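Local coordinates for C2 domain protein (Scophthalmus maximus, PDB 3W56) that binds calcium through a single C2 domain and, as C2 domains commonly do, probably attaches to phospholipid membranes when calcium is present, at residues Leu84-Val88 with Leu123-Tyr127. Sequence-based numbering, arbitrary orientation.
Sequences LRLEV and LHYMY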
ATOM      1  N   LEU A  84      -7.401   5.040   5.058  1.00 13.57           N
ATOM      2  CA  LEU A  84      -6.234   4.226   4.674  1.00 17.75           C
ATOM      3  C   LEU A  84      -5.768   4.776   3.334  1.00 16.24           C
ATOM      4  O   LEU A  84      -6.524   4.841   2.375  1.00 19.81           O
ATOM      5  CB  LEU A  84      -6.575   2.690   4.598  1.00 10.92           C
ATOM      6  CG  LEU A  84      -5.497   1.812   3.941  1.00 13.79           C
ATOM      7  CD1 LEU A  84      -4.284   1.636   4.872  1.00 18.87           C
ATOM      8  CD2 LEU A  84      -6.078   0.434   3.576  1.00 13.60           C
ATOM      9  N   ARG A  85      -4.541   5.264   3.290  1.00 13.88           N
ATOM     10  CA  ARG A  85      -3.945   5.750   2.068  1.00 17.12           C
ATOM     11  C   ARG A  85      -2.656   4.960   1.720  1.00 19.57           C
ATOM     12  O   ARG A  85      -1.696   4.784   2.542  1.00 16.79           O
ATOM     13  CB  ARG A  85      -3.654   7.276   2.242  1.00 17.43           C
ATOM     14  CG  ARG A  85      -2.800   7.850   1.178  1.00 18.70           C
ATOM     15  CD  ARG A  85      -2.322   9.231   1.611  1.00 27.94           C
ATOM     16  NE  ARG A  85      -1.502   9.877   0.593  1.00 25.74           N
ATOM     17  CZ  ARG A  85      -1.988  10.678  -0.357  1.00 32.21           C
ATOM     18  NH1 ARG A  85      -3.298  10.917  -0.415  1.00 30.00           N
ATOM     19  NH2 ARG A  85      -1.168  11.258  -1.246  1.00 32.42           N
ATOM     20  N   LEU A  86      -2.620   4.522   0.475  1.00 18.75           N
ATOM     21  CA  LEU A  86      -1.550   3.676  -0.025  1.00 11.65           C
ATOM     22  C   LEU A  86      -0.940   4.407  -1.180  1.00 15.87           C
ATOM     23  O   LEU A  86      -1.604   4.840  -2.094  1.00 15.63           O
ATOM     24  CB  LEU A  86      -2.068   2.297  -0.446  1.00  9.57           C
ATOM     25  CG  LEU A  86      -2.734   1.485   0.643  1.00  9.75           C
ATOM     26  CD1 LEU A  86      -3.118   0.049   0.157  1.00 17.04           C
ATOM     27  CD2 LEU A  86      -1.892   1.305   1.869  1.00 14.14           C
ATOM     28  N   GLU A  87       0.363   4.570  -1.126  1.00 13.19           N
ATOM     29  CA  GLU A  87       1.022   5.100  -2.282  1.00 19.72           C
ATOM     30  C   GLU A  87       2.023   4.073  -2.781  1.00 13.55           C
ATOM     31  O   GLU A  87       2.828   3.543  -1.984  1.00 14.38           O
ATOM     32  CB  GLU A  87       1.703   6.424  -1.959  1.00 14.37           C
ATOM     33  CG  GLU A  87       0.801   7.433  -1.309  1.00 18.26           C
ATOM     34  CD  GLU A  87       1.567   8.638  -0.832  1.00 24.15           C
ATOM     35  OE1 GLU A  87       2.799   8.673  -1.069  1.00 20.85           O
ATOM     36  OE2 GLU A  87       0.942   9.514  -0.187  1.00 22.87           O
ATOM     37  N   VAL A  88       2.016   3.869  -4.088  1.00 13.76           N
ATOM     38  CA  VAL A  88       3.008   3.028  -4.748  1.00 12.62           C
ATOM     39  C   VAL A  88       4.053   3.941  -5.400  1.00 16.27           C
ATOM     40  O   VAL A  88       3.714   4.817  -6.212  1.00 14.39           O
ATOM     41  CB  VAL A  88       2.367   2.096  -5.764  1.00 13.60           C
ATOM     42  CG1 VAL A  88       3.448   1.350  -6.528  1.00 15.49           C
ATOM     43  CG2 VAL A  88       1.384   1.131  -5.038  1.00 12.73           C
ATOM     44  N   LEU A 123      -2.456  -2.429  -7.651  1.00  8.45           N
ATOM     45  CA  LEU A 123      -1.961  -2.875  -6.333  1.00  6.87           C
ATOM     46  C   LEU A 123      -3.167  -3.591  -5.706  1.00 10.56           C
ATOM     47  O   LEU A 123      -4.296  -3.022  -5.602  1.00 12.70           O
ATOM     48  CB  LEU A 123      -1.678  -1.640  -5.474  1.00 11.09           C
ATOM     49  CG  LEU A 123      -1.390  -1.926  -3.985  1.00  8.66           C
ATOM     50  CD1 LEU A 123      -0.044  -2.695  -3.664  1.00 10.15           C
ATOM     51  CD2 LEU A 123      -1.386  -0.552  -3.192  1.00 11.50           C
ATOM     52  N   HIS A 124      -2.961  -4.819  -5.223  1.00  9.19           N
ATOM     53  CA  HIS A 124      -3.985  -5.558  -4.506  1.00  6.54           C
ATOM     54  C   HIS A 124      -3.553  -5.652  -3.062  1.00  8.97           C
ATOM     55  O   HIS A 124      -2.361  -5.691  -2.797  1.00  9.07           O
ATOM     56  CB  HIS A 124      -4.097  -6.996  -5.055  1.00  9.91           C
ATOM     57  CG  HIS A 124      -4.323  -7.071  -6.534  1.00 11.63           C
ATOM     58  ND1 HIS A 124      -5.554  -6.815  -7.083  1.00 13.66           N
ATOM     59  CD2 HIS A 124      -3.495  -7.373  -7.566  1.00 13.33           C
ATOM     60  CE1 HIS A 124      -5.482  -6.926  -8.402  1.00 14.73           C
ATOM     61  NE2 HIS A 124      -4.253  -7.274  -8.727  1.00 15.69           N
ATOM     62  N   TYR A 125      -4.499  -5.591  -2.167  1.00 12.44           N
ATOM     63  CA  TYR A 125      -4.144  -5.602  -0.735  1.00  7.60           C
ATOM     64  C   TYR A 125      -5.334  -6.065   0.048  1.00 10.05           C
ATOM     65  O   TYR A 125      -6.489  -6.122  -0.424  1.00 11.58           O
ATOM     66  CB  TYR A 125      -3.706  -4.205  -0.303  1.00  7.40           C
ATOM     67  CG  TYR A 125      -4.793  -3.144  -0.410  1.00  9.96           C
ATOM     68  CD1 TYR A 125      -5.546  -2.787   0.746  1.00 14.33           C
ATOM     69  CD2 TYR A 125      -5.058  -2.485  -1.612  1.00 15.85           C
ATOM     70  CE1 TYR A 125      -6.491  -1.793   0.705  1.00 13.99           C
ATOM     71  CE2 TYR A 125      -6.052  -1.458  -1.674  1.00 13.12           C
ATOM     72  CZ  TYR A 125      -6.767  -1.130  -0.493  1.00 14.22           C
ATOM     73  OH  TYR A 125      -7.732  -0.121  -0.481  1.00 18.46           O
ATOM     74  N   MET A 126      -5.080  -6.398   1.302  1.00  6.73           N
ATOM     75  CA  MET A 126      -6.111  -6.821   2.192  1.00  7.82           C
ATOM     76  C   MET A 126      -5.936  -5.970   3.430  1.00  9.45           C
ATOM     77  O   MET A 126      -4.829  -5.519   3.752  1.00 11.40           O
ATOM     78  CB  MET A 126      -5.995  -8.300   2.576  1.00 16.34           C
ATOM     79  CG  MET A 126      -6.416  -9.140   1.425  1.00 18.27           C
ATOM     80  SD  MET A 126      -6.476 -10.852   1.928  1.00 15.91           S
ATOM     81  CE  MET A 126      -7.753 -10.828   3.201  1.00 18.06           C
ATOM     82  N   TYR A 127      -7.045  -5.763   4.104  1.00 10.35           N
ATOM     83  CA  TYR A 127      -6.885  -5.260   5.487  1.00 12.26           C
ATOM     84  C   TYR A 127      -7.915  -5.839   6.372  1.00  9.90           C
ATOM     85  O   TYR A 127      -8.997  -6.245   5.954  1.00 11.99           O
ATOM     86  CB  TYR A 127      -6.891  -3.710   5.532  1.00 12.52           C
ATOM     87  CG  TYR A 127      -8.271  -3.122   5.435  1.00  8.67           C
ATOM     88  CD1 TYR A 127      -9.056  -2.923   6.583  1.00 10.19           C
ATOM     89  CD2 TYR A 127      -8.808  -2.771   4.198  1.00 10.78           C
ATOM     90  CE1 TYR A 127     -10.360  -2.365   6.463  1.00 13.40           C
ATOM     91  CE2 TYR A 127     -10.064  -2.223   4.074  1.00 15.59           C
ATOM     92  CZ  TYR A 127     -10.835  -2.030   5.216  1.00 14.98           C
ATOM     93  OH  TYR A 127     -12.101  -1.492   5.024  1.00 17.06           O
TER
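Strand 83-90 belongs to one four-stranded sheet of the C2 beta-sandwich and strand 122-130 to the other, so this is face-to-face sheet packing: the local axes come within 9.8 Å, their N-to-C directions 145° apart. Alternate residues point into the gap, L84, L86 and V88 against L123, Y125 and Y127. The knob to look at is L86. Its CD1 sits 3.5 Å from the centroid of the Y125 ring, almost on the normal, a CH-pi contact, and also lies 3.8 Å from L123 CD2. L123 CD2 in turn lies 3.7 Å from V88 CG2, wedged between that methyl and L86 CD1. At the other end, L84 CD2 faces the notch where the two tyrosine rings adjoin, 3.7 Å from Y125 CE1 and 4.3 Å from Y127 CD2. Y125 OH is hydrogen-bonded to R104 NE and Y127 OH to the backbone N of K107, while R85 and E87 form their salt bridge on the opposite face of the strand. Between these two segments there is neither hydrogen bond nor salt bridge, so cohesion rests on fit and burial of apolar surface.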